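Local coordinates for protein cytochrome P450 (Novosphingobium aromaticivorans, PDB 3OFU) that is a haem-containing cytochrome P450, CYP101C1, with the mainly helical P450 fold enclosing a protoporphyrin IX iron cofactor and the bound ligand ID3, at residues L67-L72 and V283-V288; R277-A282 and L306-H311; L152-L157 and P201-F206. All coordinates share one frame; numbering follows the deposited sequence.

Interaction 1: L67-L72 and V283-V288; sequences LSSQCL and VSRNAV. With HEM (protoporphyrin IX containing Fe), chain G.
S69 places its hydroxyl over one face of the R285 guanidinium, OG lying 3.3 Å above the plane and over its centre, while the haem propionate carbon CGA sits at the edge, in plane. The bend of the arginine chain at chi2 (-72°) brings the guanidinium under the S69 hydroxyl and up to the haem propionate. R285 NH2 donates to haem O2A at 2.9 Å and NH1 to haem O1A at 3.2 Å; NH1 also donates to the backbone O of S284, so the propionate and the S284 carbonyl together fix the rotation of the guanidinium group. W61 adds a cation-pi contact.

The other flat group, the N286 amide, turns its oxygen to the loop after strand 67-68. OD1 accepts from Q70 N at 3.3 Å, nearly along the C=O axis, and from C71 N at 3.1 Å, which lies above the amide plane. N286 shares its sheet face with S68, and there a chi1 of 64° turns CG so that OD1 reaches both backbone N atoms. C71 SG packs against S284 CB at 3.7 Å, and on the face bearing L67 and A287 the L67 CD2 methyl meets A287 CB. S68 and N286 form an antiparallel hydrogen-bonded pair through both backbones; S68 OG turns instead to D90. Strand 67-68 thus forms one margin of the mixed P450 sheet, beside the arginine that pairs with a haem propionate, an arrangement familiar from the P450 haem pocket.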
loop_
_atom_site.group_PDB
_atom_site.type_symbol
_atom_site.label_atom_id
_atom_site.label_comp_id
_atom_site.label_asym_id
_atom_site.label_seq_id
_atom_site.Cartn_x
_atom_site.Cartn_y
_atom_site.Cartn_z
ATOM N N LEU A 67 -15.841 2.685 13.681
ATOM C CA LEU A 67 -15.655 2.506 12.256
ATOM C C LEU A 67 -14.998 1.127 11.890
ATOM O O LEU A 67 -13.822 0.922 12.019
ATOM C CB LEU A 67 -14.979 3.671 11.605
ATOM C CG LEU A 67 -15.705 4.986 11.742
ATOM C CD1 LEU A 67 -14.836 6.204 11.204
ATOM C CD2 LEU A 67 -17.129 5.022 11.200
ATOM N N SER A 68 -15.790 0.181 11.417
ATOM C CA SER A 68 -15.334 -1.175 11.255
ATOM C C SER A 68 -14.660 -1.330 9.885
ATOM O O SER A 68 -14.985 -0.586 8.956
ATOM C CB SER A 68 -16.525 -2.195 11.439
ATOM O OG SER A 68 -16.064 -3.565 11.300
ATOM N N SER A 69 -13.755 -2.302 9.823
ATOM C CA SER A 69 -12.970 -2.493 8.745
ATOM C C SER A 69 -13.594 -3.655 8.053
ATOM O O SER A 69 -12.891 -4.521 7.517
ATOM C CB SER A 69 -11.568 -2.850 9.240
ATOM O OG SER A 69 -10.879 -1.710 9.699
ATOM N N GLN A 70 -14.887 -3.768 8.042
ATOM C CA GLN A 70 -15.360 -5.021 7.560
ATOM C C GLN A 70 -15.850 -4.991 6.114
ATOM O O GLN A 70 -15.708 -5.968 5.390
ATOM C CB GLN A 70 -16.412 -5.511 8.487
ATOM C CG GLN A 70 -16.561 -6.976 8.492
ATOM C CD GLN A 70 -17.164 -7.495 9.836
ATOM O OE1 GLN A 70 -16.464 -7.541 10.887
ATOM N NE2 GLN A 70 -18.468 -7.917 9.790
ATOM N N CYS A 71 -16.413 -3.865 5.675
ATOM C CA CYS A 71 -16.881 -3.705 4.302
ATOM C C CYS A 71 -15.722 -3.792 3.308
ATOM O O CYS A 71 -15.978 -3.981 2.112
ATOM C CB CYS A 71 -17.535 -2.330 4.096
ATOM S SG CYS A 71 -16.327 -0.856 4.388
ATOM N N LEU A 72 -14.475 -3.536 3.769
ATOM C CA LEU A 72 -13.220 -3.620 2.964
ATOM C C LEU A 72 -13.157 -2.630 1.882
ATOM O O LEU A 72 -12.138 -2.007 1.663
ATOM C CB LEU A 72 -12.889 -5.026 2.367
ATOM C CG LEU A 72 -11.589 -5.253 1.556
ATOM C CD1 LEU A 72 -10.287 -5.157 2.310
ATOM C CD2 LEU A 72 -11.666 -6.554 0.776
ATOM N N VAL A 283 -8.649 3.829 2.499
ATOM C CA VAL A 283 -9.399 2.774 2.976
ATOM C C VAL A 283 -10.876 3.129 3.280
ATOM O O VAL A 283 -11.273 4.356 3.464
ATOM C CB VAL A 283 -8.791 2.205 4.228
ATOM C CG1 VAL A 283 -7.521 1.531 3.954
ATOM C CG2 VAL A 283 -8.723 3.229 5.367
ATOM N N SER A 284 -11.696 2.072 3.350
ATOM C CA SER A 284 -13.108 2.226 3.694
ATOM C C SER A 284 -13.399 1.711 5.090
ATOM O O SER A 284 -12.852 0.686 5.569
ATOM C CB SER A 284 -13.927 1.399 2.724
ATOM O OG SER A 284 -13.573 1.885 1.475
ATOM N N ARG A 285 -14.366 2.359 5.680
ATOM C CA ARG A 285 -14.864 1.814 6.871
ATOM C C ARG A 285 -16.393 1.759 6.792
ATOM O O ARG A 285 -17.056 2.532 6.002
ATOM C CB ARG A 285 -14.430 2.739 7.988
ATOM C CG ARG A 285 -12.917 2.827 8.118
ATOM C CD ARG A 285 -12.431 1.556 8.686
ATOM N NE ARG A 285 -11.064 1.638 9.090
ATOM C CZ ARG A 285 -10.027 1.285 8.357
ATOM N NH1 ARG A 285 -10.236 0.785 7.210
ATOM N NH2 ARG A 285 -8.763 1.445 8.829
ATOM N N ASN A 286 -16.992 0.928 7.659
ATOM C CA ASN A 286 -18.448 1.002 7.794
ATOM C C ASN A 286 -18.917 1.379 9.213
ATOM O O ASN A 286 -18.498 0.809 10.193
ATOM C CB ASN A 286 -19.117 -0.252 7.216
ATOM C CG ASN A 286 -18.741 -1.524 7.990
ATOM O OD1 ASN A 286 -17.662 -2.043 7.859
ATOM N ND2 ASN A 286 -19.655 -2.012 8.802
ATOM N N ALA A 287 -19.792 2.357 9.303
ATOM C CA ALA A 287 -20.129 2.853 10.616
ATOM C C ALA A 287 -21.021 1.815 11.305
ATOM O O ALA A 287 -22.019 1.384 10.695
ATOM C CB ALA A 287 -20.766 4.268 10.571
ATOM N N VAL A 288 -20.597 1.380 12.512
ATOM C CA VAL A 288 -21.322 0.467 13.390
ATOM C C VAL A 288 -21.948 1.249 14.503
ATOM O O VAL A 288 -22.854 0.684 15.169
ATOM C CB VAL A 288 -20.452 -0.668 13.988
ATOM C CG1 VAL A 288 -20.050 -1.561 12.926
ATOM C CG2 VAL A 288 -19.199 -0.130 14.849
HETATM C CHA HEM G . -2.070 -2.593 6.542
HETATM C CHB HEM G . -0.251 0.388 3.327
HETATM C CHC HEM G . 3.214 -2.819 2.737
HETATM C CHD HEM G . 0.598 -6.313 4.845
HETATM C C1A HEM G . -1.834 -1.518 5.796
HETATM C C2A HEM G . -2.536 -0.221 5.978
HETATM C C3A HEM G . -1.981 0.623 5.087
HETATM C C4A HEM G . -0.971 -0.128 4.356
HETATM C CMA HEM G . -2.409 2.107 4.851
HETATM C CAA HEM G . -3.659 0.126 6.962
HETATM C CBA HEM G . -4.870 -0.334 6.280
HETATM C CGA HEM G . -6.141 -0.025 7.079
HETATM O O1A HEM G . -7.299 -0.285 6.556
HETATM O O2A HEM G . -6.131 0.510 8.221
HETATM C C1B HEM G . 0.880 -0.201 2.911
HETATM C C2B HEM G . 1.874 0.453 2.139
HETATM C C3B HEM G . 2.852 -0.482 2.037
HETATM C C4B HEM G . 2.458 -1.687 2.705
HETATM C CMB HEM G . 1.807 1.890 1.609
HETATM C CAB HEM G . 4.207 -0.394 1.322
HETATM C CBB HEM G . 4.198 0.096 0.054
HETATM C C1C HEM G . 2.816 -4.044 3.245
HETATM C C2C HEM G . 3.658 -5.222 3.257
HETATM C C3C HEM G . 2.890 -6.159 3.839
HETATM C C4C HEM G . 1.617 -5.618 4.194
HETATM C CMC HEM G . 5.141 -5.244 2.737
HETATM C CAC HEM G . 3.218 -7.649 4.245
HETATM C CBC HEM G . 4.010 -8.437 3.503
HETATM C C1D HEM G . -0.395 -5.607 5.554
HETATM C C2D HEM G . -1.452 -6.205 6.430
HETATM C C3D HEM G . -2.239 -4.997 7.028
HETATM C C4D HEM G . -1.664 -3.827 6.345
HETATM C CMD HEM G . -1.763 -7.690 6.810
HETATM C CAD HEM G . -3.425 -5.087 7.992
HETATM C CBD HEM G . -3.094 -4.853 9.422
HETATM C CGD HEM G . -4.245 -4.952 10.518
HETATM O O1D HEM G . -5.484 -4.780 10.348
HETATM O O2D HEM G . -3.905 -5.129 11.703
HETATM N NA HEM G . -0.877 -1.386 4.870
HETATM N NB HEM G . 1.233 -1.486 3.229
HETATM N NC HEM G . 1.629 -4.298 3.824
HETATM N ND HEM G . -0.586 -4.171 5.581
HETATM FE FE HEM G . 0.354 -2.762 4.473
#

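Interaction 2: R277-A282 and L306-H311. With HEM (protoporphyrin IX containing Fe), chain G.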
loop_
_atom_site.group_PDB
_atom_site.type_symbol
_atom_site.label_atom_id
_atom_site.label_comp_id
_atom_site.label_asym_id
_atom_site.label_seq_id
_atom_site.Cartn_x
_atom_site.Cartn_y
_atom_site.Cartn_z
ATOM N N ARG A 277 5.896 11.581 1.462
ATOM C CA ARG A 277 5.627 12.526 0.324
ATOM C C ARG A 277 4.670 11.958 -0.641
ATOM O O ARG A 277 3.797 12.696 -1.040
ATOM C CB ARG A 277 6.874 12.901 -0.443
ATOM C CG ARG A 277 6.694 13.838 -1.582
ATOM C CD ARG A 277 5.949 15.204 -1.253
ATOM N NE ARG A 277 5.623 15.961 -2.515
ATOM C CZ ARG A 277 4.601 15.674 -3.312
ATOM N NH1 ARG A 277 3.831 14.672 -3.011
ATOM N NH2 ARG A 277 4.355 16.292 -4.434
ATOM N N TYR A 278 4.781 10.662 -0.974
ATOM C CA TYR A 278 3.888 10.096 -1.972
ATOM C C TYR A 278 2.932 8.985 -1.477
ATOM O O TYR A 278 3.043 7.809 -1.881
ATOM C CB TYR A 278 4.664 9.671 -3.187
ATOM C CG TYR A 278 5.429 10.787 -3.845
ATOM C CD1 TYR A 278 4.829 11.618 -4.735
ATOM C CD2 TYR A 278 6.775 10.963 -3.582
ATOM C CE1 TYR A 278 5.524 12.624 -5.393
ATOM C CE2 TYR A 278 7.533 12.025 -4.213
ATOM C CZ TYR A 278 6.858 12.861 -5.125
ATOM O OH TYR A 278 7.530 13.842 -5.761
ATOM N N PRO A 279 1.981 9.304 -0.588
ATOM C CA PRO A 279 1.212 8.204 -0.181
ATOM C C PRO A 279 -0.066 8.047 -1.114
ATOM O O PRO A 279 -0.712 9.045 -1.437
ATOM C CB PRO A 279 0.868 8.590 1.245
ATOM C CG PRO A 279 0.682 9.945 1.150
ATOM C CD PRO A 279 1.685 10.475 0.224
ATOM N N THR A 280 -0.390 6.813 -1.536
ATOM C CA THR A 280 -1.508 6.596 -2.444
ATOM C C THR A 280 -2.531 5.566 -1.956
ATOM O O THR A 280 -3.391 5.155 -2.787
ATOM C CB THR A 280 -1.043 6.160 -3.849
ATOM O OG1 THR A 280 -0.217 5.027 -3.675
ATOM C CG2 THR A 280 -0.058 7.219 -4.560
ATOM N N VAL A 281 -2.503 5.173 -0.678
ATOM C CA VAL A 281 -3.456 4.241 -0.235
ATOM C C VAL A 281 -4.738 4.880 0.328
ATOM O O VAL A 281 -4.699 5.922 0.906
ATOM C CB VAL A 281 -2.810 3.189 0.800
ATOM C CG1 VAL A 281 -3.946 2.155 1.408
ATOM C CG2 VAL A 281 -1.591 2.315 0.182
ATOM N N ALA A 282 -5.900 4.262 0.222
ATOM C CA ALA A 282 -7.152 4.817 0.784
ATOM C C ALA A 282 -8.039 3.654 1.351
ATOM O O ALA A 282 -8.166 2.598 0.714
ATOM C CB ALA A 282 -7.912 5.603 -0.241
ATOM N N LEU A 306 -11.276 6.987 3.302
ATOM C CA LEU A 306 -10.243 7.723 3.997
ATOM C C LEU A 306 -8.995 7.741 3.085
ATOM O O LEU A 306 -8.282 6.711 3.048
ATOM C CB LEU A 306 -9.980 7.042 5.360
ATOM C CG LEU A 306 -11.163 6.942 6.315
ATOM C CD1 LEU A 306 -10.676 6.457 7.512
ATOM C CD2 LEU A 306 -11.832 8.277 6.675
ATOM N N PRO A 307 -8.730 8.879 2.344
ATOM C CA PRO A 307 -7.487 9.025 1.551
ATOM C C PRO A 307 -6.342 9.510 2.391
ATOM O O PRO A 307 -6.333 10.650 2.812
ATOM C CB PRO A 307 -7.836 10.086 0.500
ATOM C CG PRO A 307 -8.893 10.927 1.266
ATOM C CD PRO A 307 -9.695 9.977 2.115
ATOM N N SER A 308 -5.320 8.706 2.591
ATOM C CA SER A 308 -4.253 9.109 3.382
ATOM C C SER A 308 -3.568 10.429 2.863
ATOM O O SER A 308 -2.876 11.157 3.618
ATOM C CB SER A 308 -3.324 7.933 3.523
ATOM O OG SER A 308 -2.693 7.712 2.280
ATOM N N VAL A 309 -3.685 10.722 1.571
ATOM C CA VAL A 309 -2.942 11.796 0.972
ATOM C C VAL A 309 -3.567 13.121 1.466
ATOM O O VAL A 309 -2.899 14.142 1.553
ATOM C CB VAL A 309 -3.048 11.724 -0.565
ATOM C CG1 VAL A 309 -4.552 11.914 -1.051
ATOM C CG2 VAL A 309 -2.139 12.729 -1.267
ATOM N N LEU A 310 -4.855 13.092 1.828
ATOM C CA LEU A 310 -5.447 14.308 2.426
ATOM C C LEU A 310 -4.952 14.539 3.861
ATOM O O LEU A 310 -5.292 15.620 4.466
ATOM C CB LEU A 310 -6.949 14.287 2.346
ATOM C CG LEU A 310 -7.489 14.925 1.055
ATOM C CD1 LEU A 310 -6.463 15.097 -0.088
ATOM C CD2 LEU A 310 -8.788 14.306 0.556
ATOM N N HIS A 311 -4.189 13.579 4.436
ATOM C CA HIS A 311 -3.519 13.903 5.727
ATOM C C HIS A 311 -2.121 14.384 5.459
ATOM O O HIS A 311 -1.775 15.471 5.815
ATOM C CB HIS A 311 -3.500 12.747 6.707
ATOM C CG HIS A 311 -2.832 13.049 8.021
ATOM N ND1 HIS A 311 -3.086 14.194 8.757
ATOM C CD2 HIS A 311 -1.988 12.302 8.794
ATOM C CE1 HIS A 311 -2.343 14.186 9.854
ATOM N NE2 HIS A 311 -1.705 13.030 9.922
HETATM C CHA HEM G . -2.070 -2.593 6.542
HETATM C CHB HEM G . -0.251 0.388 3.327
HETATM C CHC HEM G . 3.214 -2.819 2.737
HETATM C CHD HEM G . 0.598 -6.313 4.845
HETATM C C1A HEM G . -1.834 -1.518 5.796
HETATM C C2A HEM G . -2.536 -0.221 5.978
HETATM C C3A HEM G . -1.981 0.623 5.087
HETATM C C4A HEM G . -0.971 -0.128 4.356
HETATM C CMA HEM G . -2.409 2.107 4.851
HETATM C CAA HEM G . -3.659 0.126 6.962
HETATM C CBA HEM G . -4.870 -0.334 6.280
HETATM C CGA HEM G . -6.141 -0.025 7.079
HETATM O O1A HEM G . -7.299 -0.285 6.556
HETATM O O2A HEM G . -6.131 0.510 8.221
HETATM C C1B HEM G . 0.880 -0.201 2.911
HETATM C C2B HEM G . 1.874 0.453 2.139
HETATM C C3B HEM G . 2.852 -0.482 2.037
HETATM C C4B HEM G . 2.458 -1.687 2.705
HETATM C CMB HEM G . 1.807 1.890 1.609
HETATM C CAB HEM G . 4.207 -0.394 1.322
HETATM C CBB HEM G . 4.198 0.096 0.054
HETATM C C1C HEM G . 2.816 -4.044 3.245
HETATM C C2C HEM G . 3.658 -5.222 3.257
HETATM C C3C HEM G . 2.890 -6.159 3.839
HETATM C C4C HEM G . 1.617 -5.618 4.194
HETATM C CMC HEM G . 5.141 -5.244 2.737
HETATM C CAC HEM G . 3.218 -7.649 4.245
HETATM C CBC HEM G . 4.010 -8.437 3.503
HETATM C C1D HEM G . -0.395 -5.607 5.554
HETATM C C2D HEM G . -1.452 -6.205 6.430
HETATM C C3D HEM G . -2.239 -4.997 7.028
HETATM C C4D HEM G . -1.664 -3.827 6.345
HETATM C CMD HEM G . -1.763 -7.690 6.810
HETATM C CAD HEM G . -3.425 -5.087 7.992
HETATM C CBD HEM G . -3.094 -4.853 9.422
HETATM C CGD HEM G . -4.245 -4.952 10.518
HETATM O O1D HEM G . -5.484 -4.780 10.348
HETATM O O2D HEM G . -3.905 -5.129 11.703
HETATM N NA HEM G . -0.877 -1.386 4.870
HETATM N NB HEM G . 1.233 -1.486 3.229
HETATM N NC HEM G . 1.629 -4.298 3.824
HETATM N ND HEM G . -0.586 -4.171 5.581
HETATM FE FE HEM G . 0.354 -2.762 4.473
#
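The carbonyl oxygen of V281 is gripped twice by S308. The hydroxyl OG donates at 3.0 Å, in the carbonyl plane and on a lone pair, whereas the backbone N of S308 adds a weak but fairly straight bond (163°). A chi1 of 71° sets OG between the backbone N and the carbonyl carbon, which lets hydroxyl and amide converge on the same acceptor. S308 therefore fastens the loop after helix 267-277 to the turn leading out of strand 303-307.

One residue further on, A282 and P307 form an antiparallel non-hydrogen-bonded pair, with CA atoms 4.3 Å apart. Here A282 CA makes a CA-H...O contact with L306 O at 3.2 Å, and the A282 methyl CB rests 3.9 Å from P307 CA. Toward the other end of the contact, P279 CB lies against S308 OG, and P279 O approaches V309 CB at 3.7 Å. W30 packs on both P307 and V309.

While its backbone oxygen is held by S308, V281 directs its two methyls to the cofactor: CG2 is 3.7 Å from haem CMB and CG1 3.8 Å from haem CMA. The same side chain lies about 4 Å from the bound ID3 and touches T238 of helix 237-252. V281 thus lines the haem and ligand pocket, as the segment between this helix, 267-277, and the following strand does in the P450 fold.

Interaction 3: L152-L157 and P201-F206; sequences LIDVPL and PGDDLF
I153, L152 and D204 carry most of this contact. The CG2 methyl of I153 stands over the face of the F206 ring, 3.9 Å from its centroid and only 9° off the normal, a CH-pi contact in which the two side chains run alongside each other. CG2 is the branch that reaches the ring because it lies anti to the carbonyl carbon, while CG1 takes the position between N and carbonyl carbon (chi1 57°).

L152 contributes its backbone oxygen, which accepts a nearly straight bond from L205 N at 2.9 Å; beside it L152 CB and L205 CB meet at 4.2 Å, their side chains pointing the same way. D204 CB lies beside the carbonyl oxygens of L152 and I153. D204 is the N-cap residue of helix 205-210; its OD1 accepts a weak capping bond from F206 N, and OD2 is hydrogen-bonded to S207 OG.

Just beyond I153, D154 has positive phi and is the C-prime residue of the Schellman motif closing helix 144-152. The end of that helix thereby meets the start of helix 205-210, with F193 of helix 179-199 against I153 and L231 of helix 221-234 against both L205 and F206.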
loop_
_atom_site.group_PDB
_atom_site.type_symbol
_atom_site.label_atom_id
_atom_site.label_comp_id
_atom_site.label_asym_id
_atom_site.label_seq_id
_atom_site.Cartn_x
_atom_site.Cartn_y
_atom_site.Cartn_z
ATOM N N LEU A 152 10.448 -13.883 0.871
ATOM C CA LEU A 152 9.998 -13.816 2.287
ATOM C C LEU A 152 9.516 -15.237 2.784
ATOM O O LEU A 152 9.648 -15.572 4.015
ATOM C CB LEU A 152 8.811 -12.888 2.528
ATOM C CG LEU A 152 8.862 -11.456 2.035
ATOM C CD1 LEU A 152 7.589 -10.698 2.372
ATOM C CD2 LEU A 152 10.100 -10.825 2.611
ATOM N N ILE A 153 8.970 -16.070 1.870
ATOM C CA ILE A 153 8.452 -17.312 2.276
ATOM C C ILE A 153 9.507 -18.272 1.971
ATOM O O ILE A 153 9.392 -19.470 2.271
ATOM C CB ILE A 153 7.168 -17.668 1.659
ATOM C CG1 ILE A 153 7.296 -17.675 0.167
ATOM C CG2 ILE A 153 6.131 -16.656 2.076
ATOM C CD1 ILE A 153 6.074 -18.265 -0.482
ATOM N N ASP A 154 10.587 -17.770 1.414
ATOM C CA ASP A 154 11.727 -18.643 1.121
ATOM C C ASP A 154 11.350 -19.860 0.306
ATOM O O ASP A 154 11.524 -20.948 0.791
ATOM C CB ASP A 154 12.478 -19.076 2.447
ATOM C CG ASP A 154 13.748 -19.886 2.161
ATOM O OD1 ASP A 154 14.027 -20.811 2.999
ATOM O OD2 ASP A 154 14.406 -19.612 1.065
ATOM N N VAL A 155 10.797 -19.699 -0.889
ATOM C CA VAL A 155 10.652 -20.842 -1.819
ATOM C C VAL A 155 12.045 -21.269 -2.406
ATOM O O VAL A 155 12.973 -20.393 -2.582
ATOM C CB VAL A 155 9.629 -20.563 -2.927
ATOM C CG1 VAL A 155 8.397 -19.989 -2.323
ATOM C CG2 VAL A 155 10.197 -19.603 -3.908
ATOM N N PRO A 156 12.215 -22.599 -2.676
ATOM C CA PRO A 156 13.586 -23.112 -3.088
ATOM C C PRO A 156 13.804 -22.585 -4.463
ATOM O O PRO A 156 12.812 -22.368 -5.217
ATOM C CB PRO A 156 13.422 -24.626 -3.151
ATOM C CG PRO A 156 11.887 -24.950 -2.714
ATOM C CD PRO A 156 11.141 -23.609 -2.856
ATOM N N LEU A 157 15.069 -22.308 -4.778
ATOM C CA LEU A 157 15.384 -21.469 -5.961
ATOM C C LEU A 157 14.909 -22.056 -7.320
ATOM O O LEU A 157 14.269 -21.366 -8.133
ATOM C CB LEU A 157 16.826 -20.859 -5.906
ATOM C CG LEU A 157 18.307 -21.308 -5.598
ATOM C CD1 LEU A 157 19.394 -20.712 -6.741
ATOM C CD2 LEU A 157 18.844 -21.076 -4.105
ATOM N N PRO A 201 7.326 -26.614 9.644
ATOM C CA PRO A 201 7.590 -25.203 9.742
ATOM C C PRO A 201 9.022 -24.991 9.492
ATOM O O PRO A 201 9.830 -25.719 10.067
ATOM C CB PRO A 201 7.278 -24.853 11.198
ATOM C CG PRO A 201 7.061 -26.042 11.857
ATOM C CD PRO A 201 6.769 -27.164 10.856
ATOM N N GLY A 202 9.358 -24.006 8.624
ATOM C CA GLY A 202 10.746 -23.418 8.583
ATOM C C GLY A 202 10.892 -22.114 9.337
ATOM O O GLY A 202 10.240 -21.880 10.332
ATOM N N ASP A 203 11.751 -21.255 8.828
ATOM C CA ASP A 203 12.136 -20.052 9.517
ATOM C C ASP A 203 11.735 -18.838 8.616
ATOM O O ASP A 203 11.930 -17.700 8.939
ATOM C CB ASP A 203 13.650 -20.119 9.725
ATOM C CG ASP A 203 14.394 -19.747 8.397
ATOM O OD1 ASP A 203 13.781 -19.933 7.234
ATOM O OD2 ASP A 203 15.570 -19.217 8.476
ATOM N N ASP A 204 11.160 -19.053 7.468
ATOM C CA ASP A 204 10.483 -17.956 6.706
ATOM C C ASP A 204 9.221 -17.252 7.346
ATOM O O ASP A 204 8.679 -17.636 8.358
ATOM C CB ASP A 204 10.020 -18.542 5.348
ATOM C CG ASP A 204 8.903 -19.541 5.537
ATOM O OD1 ASP A 204 7.720 -19.275 5.236
ATOM O OD2 ASP A 204 9.198 -20.586 6.120
ATOM N N LEU A 205 8.673 -16.321 6.601
ATOM C CA LEU A 205 7.640 -15.480 7.096
ATOM C C LEU A 205 6.456 -16.251 7.569
ATOM O O LEU A 205 6.008 -16.057 8.698
ATOM C CB LEU A 205 7.198 -14.508 5.996
ATOM C CG LEU A 205 5.996 -13.567 6.408
ATOM C CD1 LEU A 205 6.336 -12.605 7.598
ATOM C CD2 LEU A 205 5.381 -12.832 5.184
ATOM N N PHE A 206 5.924 -17.109 6.673
ATOM C CA PHE A 206 4.659 -17.803 6.939
ATOM C C PHE A 206 4.899 -18.808 8.071
ATOM O O PHE A 206 4.242 -18.788 9.082
ATOM C CB PHE A 206 4.235 -18.561 5.710
ATOM C CG PHE A 206 3.428 -17.838 4.780
ATOM C CD1 PHE A 206 3.278 -16.472 4.880
ATOM C CD2 PHE A 206 2.808 -18.543 3.714
ATOM C CE1 PHE A 206 2.499 -15.776 3.946
ATOM C CE2 PHE A 206 1.970 -17.837 2.723
ATOM C CZ PHE A 206 1.833 -16.457 2.850
#

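How the interactions relate
From the N terminus, the chain first passes 67-72, which is joined by 283-288 only after 210 intervening residues, closing interaction 1 between the outermost strand 67-68 and strand 282-287. Nested within that mostly helical loop, 152-157 is rejoined by 201-206 in interaction 3. Next, 277-282 opens interaction 2, and 306-311 closes it after 23 residues without helix that run through strand 282-287 and the strands following it, joining the loop after helix 267-277 to the end of strand 303-307 and the start of helix 309-312. Interactions 1 and 2 therefore cross; they touch through V283 O and L306 N at 2.6 Å, a probable hydrogen bond, and both reach the haem. Interaction 3 joins helix ends about 33 Å from interaction 1, centre to centre.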